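Local structure of carbon monoxide oxidation system transcription regulator CooA-1 (6CPB) at residues V53-A58 with F64-L69; S18-E23 with V104-F109. The protein probably acts as a heme-dependent, carbon monoxide-sensing transcription factor that binds DNA, the present chain being its heme-binding sensor domain. All blocks are in the same frame, centred on the assembly; numbering follows the deposited sequence.

Contact 1 of 2, residues V53-A58 with F64-L69; sequences VRVYLA and FTLAIL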
ATOM      1  N   VAL A  53     -14.360   9.770  -2.604  1.00 10.45           N
ATOM      2  CA  VAL A  53     -14.197   9.024  -3.844  1.00 10.74           C
ATOM      3  C   VAL A  53     -14.183   7.527  -3.570  1.00 10.47           C
ATOM      4  O   VAL A  53     -13.816   7.066  -2.485  1.00 13.03           O
ATOM      5  CB  VAL A  53     -12.947   9.440  -4.648  1.00 12.74           C
ATOM      6  CG1 VAL A  53     -12.944  10.939  -4.921  1.00 12.94           C
ATOM      7  CG2 VAL A  53     -11.693   9.036  -3.945  1.00 13.44           C
ATOM      8  N   ARG A  54     -14.575   6.772  -4.591  1.00 10.08           N
ATOM      9  CA  ARG A  54     -14.612   5.323  -4.547  1.00 10.23           C
ATOM     10  C   ARG A  54     -13.550   4.785  -5.486  1.00 10.03           C
ATOM     11  O   ARG A  54     -13.517   5.157  -6.659  1.00 11.08           O
ATOM     12  CB  ARG A  54     -16.003   4.842  -4.974  1.00 11.74           C
ATOM     13  CG  ARG A  54     -16.231   3.352  -4.819  1.00 12.36           C
ATOM     14  CD  ARG A  54     -17.667   2.963  -5.118  1.00 14.16           C
ATOM     15  NE  ARG A  54     -18.021   3.168  -6.522  1.00 14.29           N
ATOM     16  CZ  ARG A  54     -18.041   2.216  -7.454  1.00 13.45           C
ATOM     17  NH1 ARG A  54     -17.728   0.960  -7.171  1.00 12.18           N
ATOM     18  NH2 ARG A  54     -18.393   2.525  -8.692  1.00 13.79           N
ATOM     19  N   VAL A  55     -12.724   3.882  -4.974  1.00  9.85           N
ATOM     20  CA  VAL A  55     -11.729   3.165  -5.760  1.00  9.65           C
ATOM     21  C   VAL A  55     -12.311   1.791  -6.048  1.00  9.60           C
ATOM     22  O   VAL A  55     -12.791   1.120  -5.130  1.00 10.59           O
ATOM     23  CB  VAL A  55     -10.401   3.041  -4.994  1.00  9.76           C
ATOM     24  CG1 VAL A  55      -9.367   2.345  -5.843  1.00 10.54           C
ATOM     25  CG2 VAL A  55      -9.900   4.412  -4.562  1.00 10.83           C
ATOM     26  N   TYR A  56     -12.287   1.373  -7.311  1.00  9.52           N
ATOM     27  CA  TYR A  56     -12.933   0.117  -7.666  1.00 10.20           C
ATOM     28  C   TYR A  56     -12.263  -0.531  -8.869  1.00  9.93           C
ATOM     29  O   TYR A  56     -11.481   0.090  -9.602  1.00 10.53           O
ATOM     30  CB  TYR A  56     -14.433   0.324  -7.927  1.00 10.73           C
ATOM     31  CG  TYR A  56     -14.793   1.176  -9.120  1.00 10.77           C
ATOM     32  CD1 TYR A  56     -14.802   2.560  -9.032  1.00 11.58           C
ATOM     33  CD2 TYR A  56     -15.163   0.601 -10.320  1.00 11.68           C
ATOM     34  CE1 TYR A  56     -15.158   3.342 -10.106  1.00 12.35           C
ATOM     35  CE2 TYR A  56     -15.528   1.384 -11.413  1.00 12.26           C
ATOM     36  CZ  TYR A  56     -15.524   2.752 -11.300  1.00 12.75           C
ATOM     37  OH  TYR A  56     -15.864   3.551 -12.376  1.00 15.90           O
ATOM     38  N   LEU A  57     -12.573  -1.815  -9.044  1.00 10.91           N
ATOM     39  CA  LEU A  57     -12.159  -2.588 -10.203  1.00 11.15           C
ATOM     40  C   LEU A  57     -13.408  -2.953 -10.993  1.00 11.32           C
ATOM     41  O   LEU A  57     -14.405  -3.377 -10.415  1.00 12.97           O
ATOM     42  CB  LEU A  57     -11.428  -3.864  -9.750  1.00 13.02           C
ATOM     43  CG  LEU A  57     -10.996  -4.940 -10.757  1.00 14.71           C
ATOM     44  CD1 LEU A  57      -9.897  -5.805 -10.173  1.00 17.96           C
ATOM     45  CD2 LEU A  57     -12.149  -5.882 -11.145  1.00 17.03           C
ATOM     46  N   ALA A  58     -13.350  -2.801 -12.308  1.00 11.87           N
ATOM     47  CA  ALA A  58     -14.391  -3.262 -13.206  1.00 11.92           C
ATOM     48  C   ALA A  58     -13.712  -4.031 -14.320  1.00 12.26           C
ATOM     49  O   ALA A  58     -12.728  -3.558 -14.895  1.00 14.21           O
ATOM     50  CB  ALA A  58     -15.179  -2.091 -13.789  1.00 13.34           C
ATOM     51  N   PHE A  64     -16.019  -4.496  -8.337  1.00 11.59           N
ATOM     52  CA  PHE A  64     -15.774  -4.607  -6.907  1.00 11.53           C
ATOM     53  C   PHE A  64     -15.263  -3.274  -6.386  1.00 10.72           C
ATOM     54  O   PHE A  64     -14.235  -2.776  -6.856  1.00 11.37           O
ATOM     55  CB  PHE A  64     -14.716  -5.668  -6.603  1.00 11.92           C
ATOM     56  CG  PHE A  64     -15.018  -7.012  -7.178  1.00 13.42           C
ATOM     57  CD1 PHE A  64     -15.872  -7.876  -6.525  1.00 15.78           C
ATOM     58  CD2 PHE A  64     -14.425  -7.424  -8.355  1.00 14.86           C
ATOM     59  CE1 PHE A  64     -16.154  -9.125  -7.055  1.00 18.49           C
ATOM     60  CE2 PHE A  64     -14.704  -8.669  -8.890  1.00 17.26           C
ATOM     61  CZ  PHE A  64     -15.568  -9.509  -8.236  1.00 19.03           C
ATOM     62  N   THR A  65     -15.939  -2.722  -5.392  1.00 10.65           N
ATOM     63  CA  THR A  65     -15.386  -1.590  -4.669  1.00 10.78           C
ATOM     64  C   THR A  65     -14.203  -2.054  -3.833  1.00 11.30           C
ATOM     65  O   THR A  65     -14.278  -3.060  -3.128  1.00 13.13           O
ATOM     66  CB  THR A  65     -16.458  -0.970  -3.791  1.00 11.91           C
ATOM     67  OG1 THR A  65     -17.491  -0.503  -4.655  1.00 12.34           O
ATOM     68  CG2 THR A  65     -15.908   0.171  -2.940  1.00 12.73           C
ATOM     69  N   LEU A  66     -13.102  -1.322  -3.933  1.00 10.95           N
ATOM     70  CA  LEU A  66     -11.873  -1.624  -3.212  1.00 11.40           C
ATOM     71  C   LEU A  66     -11.699  -0.783  -1.959  1.00 12.46           C
ATOM     72  O   LEU A  66     -11.157  -1.268  -0.970  1.00 16.09           O
ATOM     73  CB  LEU A  66     -10.676  -1.427  -4.140  1.00 11.46           C
ATOM     74  CG  LEU A  66     -10.631  -2.319  -5.383  1.00 13.09           C
ATOM     75  CD1 LEU A  66      -9.570  -1.850  -6.371  1.00 14.31           C
ATOM     76  CD2 LEU A  66     -10.421  -3.762  -4.997  1.00 18.09           C
ATOM     77  N   ALA A  67     -12.115   0.475  -1.987  1.00 11.83           N
ATOM     78  CA  ALA A  67     -12.061   1.332  -0.813  1.00 12.89           C
ATOM     79  C   ALA A  67     -12.837   2.596  -1.120  1.00 11.94           C
ATOM     80  O   ALA A  67     -13.012   2.965  -2.279  1.00 12.48           O
ATOM     81  CB  ALA A  67     -10.625   1.707  -0.414  1.00 17.72           C
ATOM     82  N   ILE A  68     -13.275   3.263  -0.059  1.00 11.92           N
ATOM     83  CA  ILE A  68     -13.850   4.599  -0.123  1.00 12.13           C
ATOM     84  C   ILE A  68     -12.877   5.530   0.580  1.00 11.75           C
ATOM     85  O   ILE A  68     -12.502   5.292   1.738  1.00 13.90           O
ATOM     86  CB  ILE A  68     -15.250   4.640   0.508  1.00 12.83           C
ATOM     87  CG1 ILE A  68     -16.219   3.804  -0.330  1.00 14.51           C
ATOM     88  CG2 ILE A  68     -15.735   6.089   0.597  1.00 15.04           C
ATOM     89  CD1 ILE A  68     -17.572   3.616   0.304  1.00 18.15           C
ATOM     90  N   LEU A  69     -12.421   6.548  -0.148  1.00 11.59           N
ATOM     91  CA  LEU A  69     -11.450   7.510   0.353  1.00 11.79           C
ATOM     92  C   LEU A  69     -12.155   8.797   0.725  1.00 11.51           C
ATOM     93  O   LEU A  69     -12.969   9.320  -0.046  1.00 12.57           O
ATOM     94  CB  LEU A  69     -10.389   7.808  -0.697  1.00 13.12           C
ATOM     95  CG  LEU A  69      -9.681   6.589  -1.272  1.00 17.76           C
ATOM     96  CD1 LEU A  69      -8.608   7.037  -2.219  1.00 20.33           C
ATOM     97  CD2 LEU A  69      -9.102   5.690  -0.178  1.00 20.33           C
TER

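Contact 2 of 2, residues S18-E23 with V104-F109; sequences SGVLKE and VEFPAF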
ATOM      1  N   SER A  18       1.455  25.449   3.065  1.00 13.66           N
ATOM      2  CA  SER A  18       0.768  26.220   2.035  1.00 15.16           C
ATOM      3  C   SER A  18       1.617  26.383   0.781  1.00 16.43           C
ATOM      4  O   SER A  18       1.075  26.448  -0.329  1.00 20.12           O
ATOM      5  CB  SER A  18       0.323  27.579   2.580  1.00 16.26           C
ATOM      6  OG  SER A  18       1.430  28.339   3.031  1.00 17.04           O
ATOM      7  N   GLY A  19       2.943  26.431   0.929  1.00 15.66           N
ATOM      8  CA  GLY A  19       3.798  26.569  -0.237  1.00 16.60           C
ATOM      9  C   GLY A  19       3.893  25.287  -1.040  1.00 15.45           C
ATOM     10  O   GLY A  19       3.776  25.295  -2.267  1.00 16.77           O
ATOM     11  N   VAL A  20       4.099  24.161  -0.359  1.00 14.70           N
ATOM     12  CA  VAL A  20       4.252  22.920  -1.100  1.00 15.01           C
ATOM     13  C   VAL A  20       2.936  22.518  -1.759  1.00 14.06           C
ATOM     14  O   VAL A  20       2.935  21.947  -2.854  1.00 14.57           O
ATOM     15  CB  VAL A  20       4.872  21.819  -0.218  1.00 17.49           C
ATOM     16  CG1 VAL A  20       3.940  21.408   0.890  1.00 17.34           C
ATOM     17  CG2 VAL A  20       5.277  20.631  -1.063  1.00 19.50           C
ATOM     18  N   LEU A  21       1.799  22.852  -1.144  1.00 14.05           N
ATOM     19  CA  LEU A  21       0.518  22.525  -1.756  1.00 13.65           C
ATOM     20  C   LEU A  21       0.280  23.318  -3.036  1.00 14.01           C
ATOM     21  O   LEU A  21      -0.462  22.854  -3.913  1.00 14.97           O
ATOM     22  CB  LEU A  21      -0.616  22.717  -0.754  1.00 14.75           C
ATOM     23  CG  LEU A  21      -0.601  21.696   0.391  1.00 15.88           C
ATOM     24  CD1 LEU A  21      -1.503  22.137   1.533  1.00 19.62           C
ATOM     25  CD2 LEU A  21      -0.989  20.301  -0.097  1.00 16.74           C
ATOM     26  N   LYS A  22       0.907  24.493  -3.178  1.00 15.58           N
ATOM     27  CA  LYS A  22       0.806  25.251  -4.423  1.00 18.58           C
ATOM     28  C   LYS A  22       1.458  24.528  -5.592  1.00 17.95           C
ATOM     29  O   LYS A  22       1.203  24.888  -6.746  1.00 21.09           O
ATOM     30  CB  LYS A  22       1.452  26.627  -4.268  1.00 22.97           C
ATOM     31  CG  LYS A  22       0.676  27.579  -3.394  1.00 29.05           C
ATOM     32  CD  LYS A  22       1.422  28.898  -3.227  1.00 34.13           C
ATOM     33  CE  LYS A  22       0.754  29.777  -2.195  1.00 38.50           C
ATOM     34  NZ  LYS A  22       1.513  31.034  -1.988  1.00 42.05           N
ATOM     35  N   GLU A  23       2.296  23.525  -5.330  1.00 15.97           N
ATOM     36  CA  GLU A  23       2.891  22.749  -6.409  1.00 17.77           C
ATOM     37  C   GLU A  23       1.877  21.847  -7.081  1.00 18.52           C
ATOM     38  O   GLU A  23       2.098  21.429  -8.220  1.00 23.36           O
ATOM     39  CB  GLU A  23       4.026  21.892  -5.866  1.00 18.09           C
ATOM     40  CG  GLU A  23       5.159  22.707  -5.282  1.00 18.30           C
ATOM     41  CD  GLU A  23       6.282  21.842  -4.763  1.00 22.81           C
ATOM     42  OE1 GLU A  23       6.461  20.719  -5.273  1.00 24.30           O
ATOM     43  OE2 GLU A  23       6.994  22.296  -3.844  1.00 24.74           O
ATOM     44  N   VAL A 104      10.345  13.613   0.629  1.00 13.16           N
ATOM     45  CA  VAL A 104      11.633  13.706   1.309  1.00 14.59           C
ATOM     46  C   VAL A 104      11.613  14.831   2.329  1.00 14.08           C
ATOM     47  O   VAL A 104      12.181  14.712   3.421  1.00 15.76           O
ATOM     48  CB  VAL A 104      12.768  13.861   0.279  1.00 17.02           C
ATOM     49  CG1 VAL A 104      14.098  14.147   0.977  1.00 20.44           C
ATOM     50  CG2 VAL A 104      12.878  12.596  -0.578  1.00 19.11           C
ATOM     51  N   GLU A 105      10.970  15.944   1.988  0.54 13.04           N
ATOM     52  CA  GLU A 105      10.856  17.089   2.882  0.54 13.92           C
ATOM     53  C   GLU A 105       9.649  16.979   3.809  0.54 12.49           C
ATOM     54  O   GLU A 105       9.720  17.381   4.978  0.54 13.76           O
ATOM     55  CB  GLU A 105      10.758  18.370   2.047  0.54 16.79           C
ATOM     56  CG  GLU A 105      10.679  19.666   2.846  0.54 19.47           C
ATOM     57  CD  GLU A 105      11.946  19.965   3.618  0.54 19.33           C
ATOM     58  OE1 GLU A 105      12.977  19.307   3.362  0.54 20.69           O
ATOM     59  OE2 GLU A 105      11.907  20.870   4.476  0.54 19.98           O
ATOM     60  N   PHE A 106       8.547  16.425   3.306  1.00 12.42           N
ATOM     61  CA  PHE A 106       7.251  16.431   3.987  1.00 12.56           C
ATOM     62  C   PHE A 106       6.689  15.015   3.983  1.00 12.03           C
ATOM     63  O   PHE A 106       5.748  14.704   3.243  1.00 12.73           O
ATOM     64  CB  PHE A 106       6.276  17.379   3.280  1.00 14.16           C
ATOM     65  CG  PHE A 106       6.710  18.811   3.275  1.00 19.48           C
ATOM     66  CD1 PHE A 106       6.559  19.587   4.403  1.00 22.27           C
ATOM     67  CD2 PHE A 106       7.248  19.382   2.132  1.00 22.98           C
ATOM     68  CE1 PHE A 106       6.955  20.921   4.397  1.00 25.84           C
ATOM     69  CE2 PHE A 106       7.633  20.704   2.119  1.00 26.20           C
ATOM     70  CZ  PHE A 106       7.488  21.464   3.256  1.00 25.72           C
ATOM     71  N   PRO A 107       7.229  14.130   4.823  1.00 12.73           N
ATOM     72  CA  PRO A 107       6.824  12.717   4.766  1.00 14.10           C
ATOM     73  C   PRO A 107       5.405  12.431   5.241  1.00 12.72           C
ATOM     74  O   PRO A 107       4.922  11.314   5.017  1.00 13.27           O
ATOM     75  CB  PRO A 107       7.865  12.010   5.648  1.00 17.14           C
ATOM     76  CG  PRO A 107       8.502  13.054   6.418  1.00 18.95           C
ATOM     77  CD  PRO A 107       8.405  14.326   5.675  1.00 14.30           C
ATOM     78  N   ALA A 108       4.707  13.379   5.869  1.00 12.40           N
ATOM     79  CA  ALA A 108       3.334  13.112   6.294  1.00 13.06           C
ATOM     80  C   ALA A 108       2.469  12.584   5.150  1.00 12.78           C
ATOM     81  O   ALA A 108       1.642  11.685   5.352  1.00 13.58           O
ATOM     82  CB  ALA A 108       2.714  14.374   6.881  1.00 14.08           C
ATOM     83  N   PHE A 109       2.644  13.119   3.939  1.00 12.65           N
ATOM     84  CA  PHE A 109       1.836  12.671   2.812  1.00 12.54           C
ATOM     85  C   PHE A 109       1.995  11.175   2.593  1.00 12.69           C
ATOM     86  O   PHE A 109       1.039  10.480   2.212  1.00 13.94           O
ATOM     87  CB  PHE A 109       2.246  13.410   1.536  1.00 12.66           C
ATOM     88  CG  PHE A 109       1.971  14.902   1.553  1.00 12.80           C
ATOM     89  CD1 PHE A 109       0.707  15.394   1.293  1.00 13.45           C
ATOM     90  CD2 PHE A 109       2.988  15.807   1.769  1.00 12.63           C
ATOM     91  CE1 PHE A 109       0.462  16.756   1.285  1.00 14.33           C
ATOM     92  CE2 PHE A 109       2.748  17.164   1.776  1.00 12.79           C
ATOM     93  CZ  PHE A 109       1.487  17.640   1.524  1.00 13.40           C
TER

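Contact 1 of 2, residues V53-A58 with F64-L69
Val55 O takes two backbone donors from the facing strand, and this double grip marks the classic beta bulge at the middle of an antiparallel hairpin. Leu66 N lies 2.7 Å from Val55 O and Ala67 N a longer 3.3 Å from the same Val55 O, both donors tilted from the carbonyl plane. The extra residue shifts the register by one, and paired backbone bonds resume on either side, at Val53 with Leu69 and at Leu57 with Phe64. Among the side chains, Arg54 NH1 gives a bond to Thr65 OG1 at 2.9 Å, with the hydroxyl at the edge of the guanidinium, near its plane. A bend at chi3 (66°) brings the end of the arginine nearer the facing strand, and one face of the guanidinium lies on Tyr56, whose CD1 sits over its centre. Glu63 forms a salt bridge with the same NH1 and Gln84 accepts from NH2, so several partners fix the rotation of the group. The face carrying Val53, Val55 and Leu69 is apolar: Val55 CG2 lies 3.7 Å from Leu69 CD1, and Val53 CG2 is equally close to Leu69 CB. Leu57 CD2 comes to the edge of the Phe64 ring, 3.9 Å from Phe64 CD2. Phe64, Leu66 and Ala67 rest on helix 108-135, where Asn123 donates to Leu66 O, and Phe64 and Leu66 also pack on Ile128 and Leu125 of the second subunit. Strand 62-70 is outermost in its sheet within this chain, while strand 52-59 pairs on its other edge with strand 82-85, where the Tyr56 and Phe82 rings meet nearly parallel.

Contact 2 of 2, residues S18-E23 with V104-F109
The Phe106 ring has Val20 over one face, and in one of its conformers Glu105 lays CG over the opposite face. Val20 CG1 sits 4.2 Å from the centroid of the Phe106 ring, 18° off its normal, a CH-pi contact shifted toward the rim. Val20 CB is closer still to a ring atom, 3.8 Å from Phe106 CE2. The backbone already points CB at the ring, and chi1 of 67° places CG1 over the face with CG2 beside it, near CD2 and CE2. Phe109 is met differently, at its edge: Leu21 CD2 stands 4.0 Å from Phe109 CZ, and Val20 CG1 is a looser neighbour near the plane of that ring. The contact between these segments is therefore wholly apolar. Around it, Tyr17 meets the Phe106 ring at an inclined angle, while Phe99, Ile102, Leu8 and Val11 also touch Phe109. The arrangement is a small hydrophobic cluster, packing helix 18-21 of the N-terminal region against the turn after helix 96-105 and the first turn of the long helix 108-135, in a CRP-family sensor domain.

Overall arrangement
The two contacts illustrate how one fold uses backbone and side-chain chemistry in different places. Contact 1 joins adjacent strands of a single hairpin, is dense in hydrogen bonds, and buries 560 Å² between its segments; contact 2 joins distant parts of the chain through apolar side chains alone and buries 162 Å². Both are partly buried, but the centre of contact 1 lies about 9 Å from the chain centre and that of contact 2 about 17 Å, on opposite sides of it, with their own centres about 26 Å apart. Helix 108-135 is shared: its start belongs to contact 2, and its later turns cover contact 1. Each also touches the second subunit.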